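Local structure of alpha-1,4-endofucoidanase (Mariniflexile fucanivorans, 6DLH) at residues 249-254 with 269-274; 294-299 with 309-314. The protein hydrolyses internal alpha-1,4-fucosidic linkages of fucoidan as a retaining endo-acting enzyme of glycoside hydrolase family 107, and binds calcium ions. All coordinates share one frame; numbering follows the deposited sequence.

Contact 1. Residues 249-254 with 269-274; sequences RIYQAF and FNNSVG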
ATOM      1  N   ARG A 249     -24.400  17.277  -2.275  1.00 56.55           N
ATOM      2  CA  ARG A 249     -24.142  17.001  -3.681  1.00 55.74           C
ATOM      3  C   ARG A 249     -22.766  16.360  -3.836  1.00 55.54           C
ATOM      4  O   ARG A 249     -22.607  15.426  -4.622  1.00 55.10           O
ATOM      5  CB  ARG A 249     -24.289  18.257  -4.547  1.00 58.77           C
ATOM      6  CG  ARG A 249     -25.730  18.657  -4.840  1.00 60.25           C
ATOM      7  CD  ARG A 249     -26.476  17.649  -5.695  1.00 57.07           C
ATOM      8  NE  ARG A 249     -27.847  18.053  -5.979  1.00 57.16           N
ATOM      9  CZ  ARG A 249     -28.775  17.265  -6.516  1.00 55.90           C
ATOM     10  NH1 ARG A 249     -29.997  17.725  -6.726  1.00 54.26           N
ATOM     11  NH2 ARG A 249     -28.482  16.018  -6.842  1.00 53.98           N
ATOM     12  N   ILE A 250     -21.788  16.878  -3.079  1.00 50.02           N
ATOM     13  CA  ILE A 250     -20.449  16.316  -3.041  1.00 46.94           C
ATOM     14  C   ILE A 250     -20.512  14.891  -2.494  1.00 46.36           C
ATOM     15  O   ILE A 250     -19.883  13.993  -3.047  1.00 46.09           O
ATOM     16  CB  ILE A 250     -19.487  17.215  -2.241  1.00 46.77           C
ATOM     17  CG1 ILE A 250     -19.603  18.683  -2.667  1.00 46.19           C
ATOM     18  CG2 ILE A 250     -18.061  16.694  -2.353  1.00 43.84           C
ATOM     19  CD1 ILE A 250     -18.699  19.635  -1.915  1.00 48.69           C
ATOM     20  N   TYR A 251     -21.297  14.689  -1.424  1.00 44.53           N
ATOM     21  CA  TYR A 251     -21.492  13.364  -0.859  1.00 43.14           C
ATOM     22  C   TYR A 251     -21.987  12.415  -1.946  1.00 45.35           C
ATOM     23  O   TYR A 251     -21.536  11.272  -2.022  1.00 45.50           O
ATOM     24  CB  TYR A 251     -22.397  13.413   0.376  1.00 40.65           C
ATOM     25  CG  TYR A 251     -21.763  14.090   1.567  1.00 39.63           C
ATOM     26  CD1 TYR A 251     -20.904  13.405   2.420  1.00 37.29           C
ATOM     27  CD2 TYR A 251     -22.000  15.428   1.829  1.00 38.14           C
ATOM     28  CE1 TYR A 251     -20.311  14.032   3.505  1.00 34.62           C
ATOM     29  CE2 TYR A 251     -21.411  16.071   2.907  1.00 36.02           C
ATOM     30  CZ  TYR A 251     -20.569  15.370   3.751  1.00 35.63           C
ATOM     31  OH  TYR A 251     -19.987  16.016   4.805  1.00 32.80           O
ATOM     32  N   GLN A 252     -22.885  12.929  -2.794  1.00 46.34           N
ATOM     33  CA  GLN A 252     -23.484  12.182  -3.891  1.00 48.55           C
ATOM     34  C   GLN A 252     -22.434  11.874  -4.956  1.00 47.05           C
ATOM     35  O   GLN A 252     -22.358  10.749  -5.447  1.00 47.49           O
ATOM     36  CB  GLN A 252     -24.629  12.978  -4.518  1.00 47.57           C
ATOM     37  CG  GLN A 252     -25.460  12.160  -5.498  1.00 47.18           C
ATOM     38  CD  GLN A 252     -26.654  12.915  -6.030  1.00 45.58           C
ATOM     39  OE1 GLN A 252     -26.617  14.138  -6.172  1.00 42.10           O
ATOM     40  NE2 GLN A 252     -27.717  12.183  -6.333  1.00 41.65           N
ATOM     41  N   ALA A 253     -21.631  12.886  -5.302  1.00 47.02           N
ATOM     42  CA  ALA A 253     -20.645  12.751  -6.359  1.00 49.82           C
ATOM     43  C   ALA A 253     -19.718  11.579  -6.044  1.00 50.84           C
ATOM     44  O   ALA A 253     -19.464  10.734  -6.902  1.00 52.66           O
ATOM     45  CB  ALA A 253     -19.885  14.047  -6.535  1.00 47.69           C
ATOM     46  N   PHE A 254     -19.268  11.523  -4.784  1.00 47.53           N
ATOM     47  CA  PHE A 254     -18.312  10.530  -4.325  1.00 42.57           C
ATOM     48  C   PHE A 254     -18.958   9.147  -4.314  1.00 45.20           C
ATOM     49  O   PHE A 254     -18.387   8.197  -4.850  1.00 47.00           O
ATOM     50  CB  PHE A 254     -17.724  10.958  -2.981  1.00 40.23           C
ATOM     51  CG  PHE A 254     -16.589  11.944  -3.072  1.00 38.39           C
ATOM     52  CD1 PHE A 254     -16.745  13.159  -3.728  1.00 40.76           C
ATOM     53  CD2 PHE A 254     -15.365  11.670  -2.480  1.00 38.56           C
ATOM     54  CE1 PHE A 254     -15.698  14.069  -3.800  1.00 39.21           C
ATOM     55  CE2 PHE A 254     -14.316  12.577  -2.560  1.00 39.07           C
ATOM     56  CZ  PHE A 254     -14.483  13.775  -3.221  1.00 39.02           C
ATOM     57  N   PHE A 269     -18.549   8.215   5.289  1.00 31.06           N
ATOM     58  CA  PHE A 269     -17.897   9.514   5.348  1.00 30.63           C
ATOM     59  C   PHE A 269     -17.595   9.869   6.801  1.00 30.02           C
ATOM     60  O   PHE A 269     -18.438   9.683   7.671  1.00 29.28           O
ATOM     61  CB  PHE A 269     -18.806  10.585   4.735  1.00 32.09           C
ATOM     62  CG  PHE A 269     -19.097  10.388   3.269  1.00 34.15           C
ATOM     63  CD1 PHE A 269     -20.164   9.605   2.854  1.00 33.58           C
ATOM     64  CD2 PHE A 269     -18.291  10.977   2.304  1.00 34.98           C
ATOM     65  CE1 PHE A 269     -20.425   9.423   1.506  1.00 35.09           C
ATOM     66  CE2 PHE A 269     -18.553  10.794   0.953  1.00 34.05           C
ATOM     67  CZ  PHE A 269     -19.618  10.014   0.560  1.00 34.20           C
ATOM     68  N   ASN A 270     -16.391  10.389   7.056  1.00 30.05           N
ATOM     69  CA  ASN A 270     -16.045  10.852   8.389  1.00 30.47           C
ATOM     70  C   ASN A 270     -16.590  12.264   8.600  1.00 31.27           C
ATOM     71  O   ASN A 270     -15.971  13.238   8.171  1.00 30.49           O
ATOM     72  CB  ASN A 270     -14.538  10.839   8.640  1.00 29.43           C
ATOM     73  CG  ASN A 270     -14.186  11.195  10.069  1.00 30.12           C
ATOM     74  OD1 ASN A 270     -15.071  11.385  10.906  1.00 30.17           O
ATOM     75  ND2 ASN A 270     -12.901  11.286  10.364  1.00 28.93           N
ATOM     76  N   ASN A 271     -17.735  12.353   9.287  1.00 31.84           N
ATOM     77  CA  ASN A 271     -18.319  13.632   9.670  1.00 31.76           C
ATOM     78  C   ASN A 271     -18.197  13.828  11.183  1.00 33.43           C
ATOM     79  O   ASN A 271     -19.063  14.446  11.808  1.00 35.11           O
ATOM     80  CB  ASN A 271     -19.769  13.768   9.191  1.00 31.44           C
ATOM     81  CG  ASN A 271     -19.917  13.797   7.683  1.00 30.85           C
ATOM     82  OD1 ASN A 271     -19.183  14.502   6.993  1.00 29.33           O
ATOM     83  ND2 ASN A 271     -20.851  13.015   7.164  1.00 29.54           N
ATOM     84  N   SER A 272     -17.096  13.318  11.756  1.00 31.71           N
ATOM     85  CA  SER A 272     -16.741  13.507  13.156  1.00 32.39           C
ATOM     86  C   SER A 272     -17.443  12.498  14.063  1.00 30.64           C
ATOM     87  O   SER A 272     -18.411  11.842  13.674  1.00 30.10           O
ATOM     88  CB  SER A 272     -16.974  14.929  13.623  1.00 34.40           C
ATOM     89  OG  SER A 272     -16.110  15.822  12.935  1.00 39.09           O
ATOM     90  N   VAL A 273     -16.920  12.389  15.289  1.00 29.25           N
ATOM     91  CA  VAL A 273     -17.472  11.518  16.315  1.00 29.61           C
ATOM     92  C   VAL A 273     -18.852  12.042  16.724  1.00 30.57           C
ATOM     93  O   VAL A 273     -19.133  13.233  16.598  1.00 30.38           O
ATOM     94  CB  VAL A 273     -16.511  11.409  17.516  1.00 29.50           C
ATOM     95  CG1 VAL A 273     -16.393  12.715  18.303  1.00 28.72           C
ATOM     96  CG2 VAL A 273     -16.862  10.245  18.431  1.00 29.18           C
ATOM     97  N   GLY A 274     -19.718  11.137  17.196  1.00 30.40           N
ATOM     98  CA  GLY A 274     -21.025  11.523  17.704  1.00 29.51           C
ATOM     99  C   GLY A 274     -20.965  12.067  19.130  1.00 28.73           C
ATOM    100  O   GLY A 274     -20.079  12.845  19.471  1.00 29.18           O
TER
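Y251 reaches from helix 249-259 to F269 and N271, where strand 266-269 runs out into its following loop. The tight part is aromatic. The edge of the tyrosine ring stands on the face of F269 in a T-shaped pair, centroids 4.9 Å apart and planes at 75°, with CD1 of Y251 poised above the middle of the F269 ring and 3.6 Å from its CD2. One turn on, CB of F254 closes against the rim of that ring, 4.0 Å from CE2 of F269. M232 and F225 extend this packing, and bulky apolar side chains suit so buried a place. At its far end the tyrosine turns polar: its OH donates to OD1 of N271 over 2.8 Å, the donor tilted 33° from the carbonyl plane of the amide. With CG opposite the carbonyl carbon (chi1 -69°), the ring swings toward the loop, bringing CD1 over F269 and OH to N271. With a phenylalanine at Y251 the ring pairing could persist, but OD1 of N271 would probably lose its buried hydroxyl donor and the amide be freer to turn. Looser surroundings begin farther round the helix, where the partly exposed R249 and Q252 pair with each other, NH2 of R249 to OE1 of Q252 at 2.7 Å. Chemically, then, the contact is a hydrophobic aromatic cluster with one buried polar bond: the hydroxyl bond fixes where the ring's end lies, and the aromatic packing its tilt.

Contact 2. Residues 294-299 with 309-314; sequences HPFGGA and YTYNHD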
ATOM      1  N   HIS A 294     -15.183   6.971  13.755  1.00 26.46           N
ATOM      2  CA  HIS A 294     -13.979   7.476  14.394  1.00 27.42           C
ATOM      3  C   HIS A 294     -14.188   7.463  15.912  1.00 27.19           C
ATOM      4  O   HIS A 294     -15.262   7.821  16.392  1.00 25.98           O
ATOM      5  CB  HIS A 294     -13.729   8.886  13.855  1.00 29.53           C
ATOM      6  CG  HIS A 294     -12.398   9.477  14.171  1.00 35.82           C
ATOM      7  ND1 HIS A 294     -12.131  10.096  15.384  1.00 36.69           N
ATOM      8  CD2 HIS A 294     -11.286   9.624  13.414  1.00 36.34           C
ATOM      9  CE1 HIS A 294     -10.899  10.564  15.373  1.00 36.47           C
ATOM     10  NE2 HIS A 294     -10.362  10.292  14.176  1.00 37.21           N
ATOM     11  N   PRO A 295     -13.194   7.034  16.721  1.00 24.91           N
ATOM     12  CA  PRO A 295     -13.342   7.048  18.176  1.00 25.05           C
ATOM     13  C   PRO A 295     -13.354   8.452  18.783  1.00 25.84           C
ATOM     14  O   PRO A 295     -12.913   9.415  18.163  1.00 25.32           O
ATOM     15  CB  PRO A 295     -12.134   6.239  18.677  1.00 23.85           C
ATOM     16  CG  PRO A 295     -11.121   6.319  17.562  1.00 24.56           C
ATOM     17  CD  PRO A 295     -11.912   6.467  16.280  1.00 25.07           C
ATOM     18  N   PHE A 296     -13.867   8.553  20.013  1.00 25.03           N
ATOM     19  CA  PHE A 296     -13.737   9.768  20.795  1.00 25.77           C
ATOM     20  C   PHE A 296     -12.268   9.981  21.157  1.00 26.87           C
ATOM     21  O   PHE A 296     -11.502   9.023  21.259  1.00 24.81           O
ATOM     22  CB  PHE A 296     -14.566   9.650  22.071  1.00 25.43           C
ATOM     23  CG  PHE A 296     -16.058   9.617  21.861  1.00 25.76           C
ATOM     24  CD1 PHE A 296     -16.800  10.790  21.895  1.00 25.45           C
ATOM     25  CD2 PHE A 296     -16.721   8.414  21.658  1.00 23.90           C
ATOM     26  CE1 PHE A 296     -18.177  10.755  21.724  1.00 27.92           C
ATOM     27  CE2 PHE A 296     -18.096   8.381  21.486  1.00 26.37           C
ATOM     28  CZ  PHE A 296     -18.824   9.552  21.510  1.00 27.10           C
ATOM     29  N   GLY A 297     -11.893  11.247  21.368  1.00 29.72           N
ATOM     30  CA  GLY A 297     -10.523  11.601  21.698  1.00 33.63           C
ATOM     31  C   GLY A 297      -9.743  12.005  20.452  1.00 36.91           C
ATOM     32  O   GLY A 297     -10.131  11.687  19.333  1.00 37.66           O
ATOM     33  N   GLY A 298      -8.636  12.719  20.645  1.00 43.66           N
ATOM     34  CA  GLY A 298      -7.938  13.242  19.483  1.00 47.43           C
ATOM     35  C   GLY A 298      -6.900  12.256  18.958  1.00 49.43           C
ATOM     36  O   GLY A 298      -7.189  11.078  18.729  1.00 49.27           O
ATOM     37  N   ALA A 299      -5.689  12.780  18.762  1.00 47.77           N
ATOM     38  CA  ALA A 299      -4.526  11.965  18.477  1.00 45.48           C
ATOM     39  C   ALA A 299      -4.168  11.198  19.745  1.00 40.44           C
ATOM     40  O   ALA A 299      -4.628  11.535  20.836  1.00 41.70           O
ATOM     41  CB  ALA A 299      -3.389  12.854  18.023  1.00 45.35           C
ATOM     42  N   TYR A 309     -11.860   5.809  27.736  1.00 22.99           N
ATOM     43  CA  TYR A 309     -12.145   4.383  27.849  1.00 24.04           C
ATOM     44  C   TYR A 309     -13.662   4.164  27.895  1.00 23.58           C
ATOM     45  O   TYR A 309     -14.196   3.320  27.176  1.00 24.90           O
ATOM     46  CB  TYR A 309     -11.429   3.743  29.050  1.00 24.08           C
ATOM     47  CG  TYR A 309     -11.562   2.240  29.053  1.00 25.21           C
ATOM     48  CD1 TYR A 309     -12.768   1.630  29.377  1.00 24.92           C
ATOM     49  CD2 TYR A 309     -10.511   1.426  28.653  1.00 24.88           C
ATOM     50  CE1 TYR A 309     -12.925   0.254  29.320  1.00 24.12           C
ATOM     51  CE2 TYR A 309     -10.647   0.047  28.605  1.00 24.36           C
ATOM     52  CZ  TYR A 309     -11.857  -0.538  28.942  1.00 24.74           C
ATOM     53  OH  TYR A 309     -12.013  -1.892  28.878  1.00 25.19           O
ATOM     54  N   THR A 310     -14.352   4.936  28.740  1.00 21.95           N
ATOM     55  CA  THR A 310     -15.791   4.835  28.903  1.00 23.26           C
ATOM     56  C   THR A 310     -16.497   5.200  27.602  1.00 23.26           C
ATOM     57  O   THR A 310     -17.389   4.473  27.164  1.00 24.31           O
ATOM     58  CB  THR A 310     -16.280   5.790  29.998  1.00 23.55           C
ATOM     59  OG1 THR A 310     -15.735   5.334  31.233  1.00 25.02           O
ATOM     60  CG2 THR A 310     -17.787   5.886  30.086  1.00 22.63           C
ATOM     61  N   TYR A 311     -16.114   6.344  27.011  1.00 21.49           N
ATOM     62  CA  TYR A 311     -16.789   6.843  25.821  1.00 21.41           C
ATOM     63  C   TYR A 311     -16.686   5.826  24.688  1.00 20.43           C
ATOM     64  O   TYR A 311     -17.665   5.561  23.993  1.00 20.20           O
ATOM     65  CB  TYR A 311     -16.209   8.185  25.355  1.00 23.21           C
ATOM     66  CG  TYR A 311     -16.241   9.328  26.342  1.00 24.03           C
ATOM     67  CD1 TYR A 311     -17.173   9.380  27.364  1.00 24.16           C
ATOM     68  CD2 TYR A 311     -15.344  10.383  26.228  1.00 25.36           C
ATOM     69  CE1 TYR A 311     -17.190  10.427  28.271  1.00 25.73           C
ATOM     70  CE2 TYR A 311     -15.352  11.443  27.118  1.00 26.71           C
ATOM     71  CZ  TYR A 311     -16.287  11.468  28.139  1.00 26.67           C
ATOM     72  OH  TYR A 311     -16.298  12.499  29.031  1.00 28.61           O
ATOM     73  N   ASN A 312     -15.487   5.273  24.500  1.00 20.06           N
ATOM     74  CA  ASN A 312     -15.231   4.386  23.376  1.00 20.87           C
ATOM     75  C   ASN A 312     -15.830   3.002  23.621  1.00 21.81           C
ATOM     76  O   ASN A 312     -16.295   2.370  22.671  1.00 22.22           O
ATOM     77  CB  ASN A 312     -13.751   4.365  22.988  1.00 20.15           C
ATOM     78  CG  ASN A 312     -13.365   5.644  22.275  1.00 21.26           C
ATOM     79  OD1 ASN A 312     -14.062   6.070  21.353  1.00 21.20           O
ATOM     80  ND2 ASN A 312     -12.287   6.277  22.713  1.00 20.43           N
ATOM     81  N   HIS A 313     -15.807   2.538  24.881  1.00 21.38           N
ATOM     82  CA  HIS A 313     -16.376   1.238  25.201  1.00 22.41           C
ATOM     83  C   HIS A 313     -17.901   1.294  25.122  1.00 23.36           C
ATOM     84  O   HIS A 313     -18.526   0.326  24.697  1.00 24.73           O
ATOM     85  CB  HIS A 313     -15.881   0.671  26.545  1.00 22.54           C
ATOM     86  CG  HIS A 313     -16.336  -0.742  26.715  1.00 24.07           C
ATOM     87  ND1 HIS A 313     -17.454  -1.080  27.459  1.00 24.26           N
ATOM     88  CD2 HIS A 313     -15.887  -1.892  26.161  1.00 22.76           C
ATOM     89  CE1 HIS A 313     -17.646  -2.382  27.396  1.00 24.58           C
ATOM     90  NE2 HIS A 313     -16.703  -2.898  26.592  1.00 24.53           N
ATOM     91  N   ASP A 314     -18.492   2.434  25.511  1.00 23.51           N
ATOM     92  CA  ASP A 314     -19.928   2.652  25.356  1.00 23.36           C
ATOM     93  C   ASP A 314     -20.325   2.655  23.882  1.00 22.72           C
ATOM     94  O   ASP A 314     -21.457   2.310  23.555  1.00 22.62           O
ATOM     95  CB  ASP A 314     -20.412   3.932  26.051  1.00 23.49           C
ATOM     96  CG  ASP A 314     -20.412   3.806  27.566  1.00 24.04           C
ATOM     97  OD1 ASP A 314     -20.287   2.659  28.051  1.00 23.23           O
ATOM     98  OD2 ASP A 314     -20.518   4.852  28.246  1.00 23.44           O
TER
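N312 of helix 307-321 grips both backbone polar groups of F296 with one side-chain amide. Its OD1 accepts from N of F296 at 2.8 Å, in the carbonyl plane and on a lone pair, although the N-H...O angle of 142° leaves the bond somewhat bent. Its ND2 donates to O of F296 over a longer 3.2 Å but almost straight, at 176°, with the acceptor lying in the amide plane. Asparagine suits the place because its amide offers an acceptor and a donor side by side, matching the N-H and C=O of one residue. ND2 also donates to O of M302, so the amide ties together two points of the loop before the helix. CB of P295 rests 3.3 Å from OD1 of N312, packing against the acceptor. The preceding carbonyl, O of P295, accepts within the loop from ND1 of H294 at 3.0 Å, a bent bond.

Beside this polar grip, F296 supplies the apolar part. CB of Y311 sits over one face of its ring in a CH-pi contact, 4.1 Å from the centroid, while OD1 of N312 lies at the ring's edge. With CG of Y311 opposite its carbonyl carbon (chi1 -58°), the ring leads away from the loop and lies oblique to that of F296, the two planes at 56°. The loop thus lies along one side of helix 307-321, which also meets helix 361-372, Y309, H313 and N312 all touching W367, while V273, in the loop after strand 266-269, packs on F296.

Contact 1 closes before contact 2 opens, and their centres lie 20 Å apart on the same side of the chain's centre. Both belong to the part built round the parallel sheet, probably the catalytic domain, rather than to the Ig-like domains that follow. The long connection from strand 266-269, at the sheet's edge, to helix 307-321 joins them: contact 1 holds its start against helix 249-259, contact 2 its later course against the helix it leads into. The two meet directly, CG2 of V273 lying 3.5 Å from CD1 of F296. Successive fastenings thus hold this irregular connection to helices before and after it.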